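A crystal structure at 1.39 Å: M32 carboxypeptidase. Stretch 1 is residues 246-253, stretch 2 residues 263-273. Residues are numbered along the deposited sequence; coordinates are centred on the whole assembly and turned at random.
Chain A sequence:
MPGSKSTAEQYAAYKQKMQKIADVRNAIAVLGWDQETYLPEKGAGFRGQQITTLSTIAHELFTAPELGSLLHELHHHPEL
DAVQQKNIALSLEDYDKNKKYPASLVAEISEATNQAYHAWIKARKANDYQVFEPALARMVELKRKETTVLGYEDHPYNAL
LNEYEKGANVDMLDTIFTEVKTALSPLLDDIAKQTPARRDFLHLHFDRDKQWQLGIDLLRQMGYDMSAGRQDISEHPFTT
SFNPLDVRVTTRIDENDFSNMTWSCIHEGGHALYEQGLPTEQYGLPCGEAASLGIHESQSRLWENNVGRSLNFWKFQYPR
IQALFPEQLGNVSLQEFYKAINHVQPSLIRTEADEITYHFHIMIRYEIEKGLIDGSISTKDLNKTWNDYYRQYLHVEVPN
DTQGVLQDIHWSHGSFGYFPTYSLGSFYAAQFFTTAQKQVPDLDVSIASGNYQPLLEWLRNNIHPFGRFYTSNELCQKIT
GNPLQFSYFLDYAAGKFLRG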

ATOM      1  N   ASP A 246      -6.085 -18.480   4.045  1.00 12.82           N
ATOM      2  CA  ASP A 246      -5.279 -18.762   2.859  1.00 10.41           C
ATOM      3  C   ASP A 246      -4.776 -17.408   2.358  1.00 10.70           C
ATOM      4  O   ASP A 246      -5.333 -16.797   1.432  1.00 10.74           O
ATOM      5  CB  ASP A 246      -6.070 -19.513   1.791  1.00 11.53           C
ATOM      6  CG  ASP A 246      -5.192 -20.071   0.697  1.00 12.24           C
ATOM      7  OD1 ASP A 246      -4.001 -19.743   0.648  1.00 11.97           O
ATOM      8  OD2 ASP A 246      -5.714 -20.855  -0.137  1.00 12.49           O
ATOM      9  N   VAL A 247      -3.682 -16.970   2.978  1.00 11.26           N
ATOM     10  CA  VAL A 247      -3.101 -15.655   2.750  1.00 11.69           C
ATOM     11  C   VAL A 247      -1.686 -15.876   2.250  1.00 12.12           C
ATOM     12  O   VAL A 247      -0.823 -16.343   3.003  1.00 13.31           O
ATOM     13  CB  VAL A 247      -3.103 -14.817   4.032  1.00 10.53           C
ATOM     14  CG1 VAL A 247      -2.424 -13.456   3.752  1.00 12.92           C
ATOM     15  CG2 VAL A 247      -4.529 -14.648   4.556  1.00 13.82           C
ATOM     16  N   ARG A 248      -1.435 -15.537   0.991  1.00 11.24           N
ATOM     17  CA  ARG A 248      -0.202 -15.910   0.310  1.00 10.67           C
ATOM     18  C   ARG A 248       0.639 -14.673   0.025  1.00 11.68           C
ATOM     19  O   ARG A 248       0.105 -13.591  -0.266  1.00 11.35           O
ATOM     20  CB  ARG A 248      -0.495 -16.696  -0.985  1.00 11.60           C
ATOM     21  CG  ARG A 248      -1.377 -17.908  -0.711  1.00 13.07           C
ATOM     22  CD  ARG A 248      -1.493 -18.830  -1.916  1.00 11.50           C
ATOM     23  NE  ARG A 248      -2.480 -19.864  -1.663  1.00 11.64           N
ATOM     24  CZ  ARG A 248      -2.769 -20.837  -2.518  1.00 11.82           C
ATOM     25  NH1 ARG A 248      -2.081 -20.959  -3.643  1.00 11.87           N
ATOM     26  NH2 ARG A 248      -3.728 -21.689  -2.221  1.00 12.89           N
ATOM     27  N   VAL A 249       1.957 -14.835   0.143  1.00 12.25           N
ATOM     28  CA  VAL A 249       2.904 -13.762  -0.134  1.00 12.31           C
ATOM     29  C   VAL A 249       3.865 -14.193  -1.226  1.00 12.48           C
ATOM     30  O   VAL A 249       4.125 -15.384  -1.434  1.00 11.90           O
ATOM     31  CB  VAL A 249       3.677 -13.339   1.137  1.00 13.52           C
ATOM     32  CG1 VAL A 249       2.717 -12.825   2.173  1.00 15.09           C
ATOM     33  CG2 VAL A 249       4.508 -14.501   1.686  1.00 14.47           C
ATOM     34  N   THR A 250       4.410 -13.214  -1.931  1.00 11.12           N
ATOM     35  CA  THR A 250       5.496 -13.482  -2.857  1.00 11.84           C
ATOM     36  C   THR A 250       6.692 -12.619  -2.516  1.00 14.25           C
ATOM     37  O   THR A 250       6.578 -11.596  -1.831  1.00 12.92           O
ATOM     38  CB  THR A 250       5.071 -13.279  -4.321  1.00 11.85           C
ATOM     39  OG1 THR A 250       4.813 -11.892  -4.565  1.00 13.44           O
ATOM     40  CG2 THR A 250       3.791 -14.069  -4.619  1.00 12.56           C
ATOM     41  N   THR A 251       7.856 -13.053  -2.979  1.00 14.28           N
ATOM     42  CA  THR A 251       9.059 -12.271  -2.806  1.00 13.05           C
ATOM     43  C   THR A 251       9.913 -12.448  -4.044  1.00 15.02           C
ATOM     44  O   THR A 251       9.574 -13.213  -4.954  1.00 15.50           O
ATOM     45  CB  THR A 251       9.769 -12.622  -1.495  1.00 15.37           C
ATOM     46  OG1 THR A 251      10.796 -11.648  -1.239  1.00 15.37           O
ATOM     47  CG2 THR A 251      10.391 -14.021  -1.562  1.00 17.09           C
ATOM     48  N   ARG A 252      11.025 -11.728  -4.079  1.00 14.91           N
ATOM     49  CA  ARG A 252      12.000 -11.848  -5.142  1.00 17.36           C
ATOM     50  C   ARG A 252      13.374 -11.808  -4.498  1.00 18.03           C
ATOM     51  O   ARG A 252      13.588 -11.114  -3.500  1.00 18.09           O
ATOM     52  CB  ARG A 252      11.875 -10.693  -6.145  1.00 19.38           C
ATOM     53  CG  ARG A 252      11.719  -9.344  -5.481  1.00 31.42           C
ATOM     54  CD  ARG A 252      11.737  -8.204  -6.484  1.00 39.75           C
ATOM     55  NE  ARG A 252      11.888  -6.916  -5.811  1.00 43.98           N
ATOM     56  CZ  ARG A 252      12.586  -5.896  -6.302  1.00 57.97           C
ATOM     57  NH1 ARG A 252      13.202  -6.015  -7.473  1.00 62.45           N
ATOM     58  NH2 ARG A 252      12.675  -4.761  -5.621  1.00 59.67           N
ATOM     59  N   ILE A 253      14.306 -12.550  -5.069  1.00 17.57           N
ATOM     60  CA  ILE A 253      15.650 -12.657  -4.524  1.00 14.42           C
ATOM     61  C   ILE A 253      16.635 -12.088  -5.531  1.00 18.78           C
ATOM     62  O   ILE A 253      16.598 -12.455  -6.711  1.00 20.96           O
ATOM     63  CB  ILE A 253      15.998 -14.119  -4.201  1.00 14.46           C
ATOM     64  CG1 ILE A 253      15.080 -14.658  -3.115  1.00 17.76           C
ATOM     65  CG2 ILE A 253      17.471 -14.235  -3.764  1.00 19.23           C
ATOM     66  CD1 ILE A 253      15.081 -16.151  -3.029  1.00 19.31           C
ATOM     67  N   TRP A 263      13.749  -7.338   3.300  1.00 12.19           N
ATOM     68  CA  TRP A 263      12.768  -6.305   3.611  1.00 14.68           C
ATOM     69  C   TRP A 263      11.490  -6.454   2.792  1.00 13.69           C
ATOM     70  O   TRP A 263      10.412  -6.086   3.283  1.00 12.44           O
ATOM     71  CB  TRP A 263      13.391  -4.898   3.545  1.00 11.74           C
ATOM     72  CG  TRP A 263      14.340  -4.712   4.698  1.00 13.38           C
ATOM     73  CD1 TRP A 263      14.054  -4.212   5.934  1.00 13.20           C
ATOM     74  CD2 TRP A 263      15.704  -5.143   4.752  1.00 12.11           C
ATOM     75  NE1 TRP A 263      15.166  -4.280   6.743  1.00 14.00           N
ATOM     76  CE2 TRP A 263      16.199  -4.832   6.030  1.00 15.18           C
ATOM     77  CE3 TRP A 263      16.567  -5.732   3.823  1.00 13.70           C
ATOM     78  CZ2 TRP A 263      17.509  -5.110   6.405  1.00 14.92           C
ATOM     79  CZ3 TRP A 263      17.856  -6.014   4.197  1.00 12.28           C
ATOM     80  CH2 TRP A 263      18.317  -5.709   5.476  1.00 13.23           C
ATOM     81  N   SER A 264      11.564  -7.000   1.568  1.00 14.48           N
ATOM     82  CA  SER A 264      10.323  -7.339   0.871  1.00 14.49           C
ATOM     83  C   SER A 264       9.509  -8.342   1.691  1.00 10.87           C
ATOM     84  O   SER A 264       8.278  -8.225   1.821  1.00 11.79           O
ATOM     85  CB  SER A 264      10.627  -7.933  -0.508  1.00 16.01           C
ATOM     86  OG  SER A 264      11.147  -6.965  -1.396  1.00 18.94           O
ATOM     87  N   CYS A 265      10.187  -9.364   2.214  1.00 11.80           N
ATOM     88  CA  CYS A 265       9.508 -10.408   2.966  1.00 10.68           C
ATOM     89  C   CYS A 265       8.875  -9.826   4.222  1.00 10.79           C
ATOM     90  O   CYS A 265       7.729 -10.133   4.548  1.00 12.96           O
ATOM     91  CB  CYS A 265      10.548 -11.442   3.384  1.00 11.40           C
ATOM     92  SG  CYS A 265      10.997 -12.606   2.101  1.00 12.37           S
ATOM     93  N   ILE A 266       9.604  -8.964   4.945  1.00 11.00           N
ATOM     94  CA  ILE A 266       9.017  -8.396   6.160  1.00 11.75           C
ATOM     95  C   ILE A 266       7.827  -7.505   5.817  1.00 11.15           C
ATOM     96  O   ILE A 266       6.791  -7.519   6.503  1.00 11.88           O
ATOM     97  CB  ILE A 266      10.079  -7.628   6.969  1.00 11.39           C
ATOM     98  CG1 ILE A 266      11.238  -8.568   7.357  1.00 11.45           C
ATOM     99  CG2 ILE A 266       9.434  -6.986   8.198  1.00 11.69           C
ATOM    100  CD1 ILE A 266      12.445  -7.846   7.889  1.00 14.78           C
ATOM    101  N   HIS A 267       7.952  -6.733   4.736  1.00 11.09           N
ATOM    102  CA  HIS A 267       6.882  -5.846   4.287  1.00 11.32           C
ATOM    103  C   HIS A 267       5.604  -6.638   3.975  1.00 10.89           C
ATOM    104  O   HIS A 267       4.500  -6.342   4.490  1.00 12.56           O
ATOM    105  CB  HIS A 267       7.409  -5.127   3.047  1.00 12.34           C
ATOM    106  CG  HIS A 267       6.485  -4.104   2.478  1.00 13.36           C
ATOM    107  ND1 HIS A 267       6.580  -2.759   2.773  1.00 14.34           N
ATOM    108  CD2 HIS A 267       5.458  -4.228   1.606  1.00 13.62           C
ATOM    109  CE1 HIS A 267       5.659  -2.098   2.095  1.00 13.57           C
ATOM    110  NE2 HIS A 267       4.956  -2.968   1.389  1.00 16.34           N
ATOM    111  N   GLU A 268       5.748  -7.698   3.161  1.00 11.93           N
ATOM    112  CA  GLU A 268       4.591  -8.535   2.853  1.00 11.79           C
ATOM    113  C   GLU A 268       4.080  -9.255   4.093  1.00 11.67           C
ATOM    114  O   GLU A 268       2.867  -9.385   4.275  1.00 11.35           O
ATOM    115  CB  GLU A 268       4.907  -9.535   1.738  1.00 11.74           C
ATOM    116  CG  GLU A 268       5.404  -8.902   0.453  1.00 14.06           C
ATOM    117  CD  GLU A 268       4.485  -7.816  -0.088  1.00 12.83           C
ATOM    118  OE1 GLU A 268       3.266  -7.895   0.098  1.00 12.02           O
ATOM    119  OE2 GLU A 268       5.000  -6.858  -0.698  1.00 15.58           O
ATOM    120  N   GLY A 269       4.982  -9.714   4.963  1.00 11.57           N
ATOM    121  CA  GLY A 269       4.546 -10.285   6.218  1.00 11.38           C
ATOM    122  C   GLY A 269       3.594  -9.374   6.964  1.00 12.92           C
ATOM    123  O   GLY A 269       2.610  -9.832   7.556  1.00 13.04           O
ATOM    124  N   GLY A 270       3.874  -8.067   6.955  1.00 11.72           N
ATOM    125  CA  GLY A 270       2.992  -7.158   7.680  1.00 12.41           C
ATOM    126  C   GLY A 270       1.582  -7.133   7.110  1.00 11.04           C
ATOM    127  O   GLY A 270       0.578  -7.203   7.856  1.00 13.06           O
ATOM    128  N   HIS A 271       1.492  -7.075   5.769  1.00 10.89           N
ATOM    129  CA  HIS A 271       0.181  -7.243   5.116  1.00 12.86           C
ATOM    130  C   HIS A 271      -0.474  -8.570   5.507  1.00 12.07           C
ATOM    131  O   HIS A 271      -1.688  -8.639   5.795  1.00 12.87           O
ATOM    132  CB  HIS A 271       0.333  -7.255   3.598  1.00 12.70           C
ATOM    133  CG  HIS A 271       0.599  -5.921   2.966  1.00 12.51           C
ATOM    134  ND1 HIS A 271      -0.139  -4.786   3.239  1.00 14.88           N
ATOM    135  CD2 HIS A 271       1.506  -5.564   2.028  1.00 13.72           C
ATOM    136  CE1 HIS A 271       0.305  -3.787   2.491  1.00 13.58           C
ATOM    137  NE2 HIS A 271       1.311  -4.230   1.756  1.00 14.27           N
ATOM    138  N   ALA A 272       0.312  -9.641   5.472  1.00 10.72           N
ATOM    139  CA  ALA A 272      -0.253 -10.975   5.613  1.00 12.79           C
ATOM    140  C   ALA A 272      -0.760 -11.211   7.025  1.00 12.19           C
ATOM    141  O   ALA A 272      -1.797 -11.857   7.214  1.00 11.79           O
ATOM    142  CB  ALA A 272       0.768 -12.030   5.224  1.00 10.47           C
ATOM    143  N   LEU A 273      -0.067 -10.668   8.029  1.00 12.27           N
ATOM    144  CA  LEU A 273      -0.523 -10.827   9.403  1.00 12.23           C
ATOM    145  C   LEU A 273      -1.862 -10.133   9.596  1.00 11.14           C
ATOM    146  O   LEU A 273      -2.746 -10.638  10.310  1.00 12.93           O
ATOM    147  CB  LEU A 273       0.515 -10.265  10.380  1.00 11.80           C
ATOM    148  CG  LEU A 273       1.841 -11.012  10.474  1.00 13.46           C
ATOM    149  CD1 LEU A 273       2.870 -10.141  11.201  1.00 11.82           C
ATOM    150  CD2 LEU A 273       1.668 -12.373  11.179  1.00 14.47           C
TER

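A strand laid against a helix needs no hydrogen bond between them, and this pair from an M32 carboxypeptidase illustrates the principle. The strand that includes Val249 and Thr251 runs nearly antiparallel to the helix that passes through stretch 2, at 162°, with the axes 8.2 Å apart at their closest. The stretches bury 342 Å² against each other, both sides summed, with no hydrogen bond between them; their direct contact is packing. The alternation of the strand supplies the pattern: Val247, Val249 and Thr251 turn their CB atoms toward the helix, while Arg248 and Thr250 turn theirs away. The CA atoms of Val247, Val249 and Thr251 lie nearest those of Ala272, Glu268 and Cys265, so the register steps back along the helix by four residues and then three, about one turn per step.

The apolar contacts gather at Ala272. Its CB lies 3.8 Å from Val247 CG1 and 3.7 Å from Val249 CG1, a single methyl shared by two branched side chains; with only a methyl on Ala272, Val247 CG1 also comes within 3.8 Å of Ala272 CA.

Next come contacts through the aliphatic part of a polar residue. Glu268 offers CB to Val249 CG1 at 4.0 Å and CG to the backbone Thr250 O at 3.7 Å, while its OE1 is hydrogen-bonded elsewhere in the structure.

Thr251 closes the row with van der Waals contacts. Its OG1 lies 3.5 Å from Cys265 SG and 3.8 Å from Ser264 CB, yet finds no hydrogen-bonding partner, a cost of its burial. Small Ser264 turns its CB toward the strand, Cys265 starts sideways, and both Ser264 OG and Cys265 SG are hydrogen-bonded elsewhere. Beyond Thr251, the exposed Arg252 starts sideways and brings its end nearer, with NE 4.5 Å from Ser264 OG, a loose cover at the margin.

Outside this contact, Arg248 pairs with Asp246 in a salt bridge, NE to OD1 at 2.8 Å.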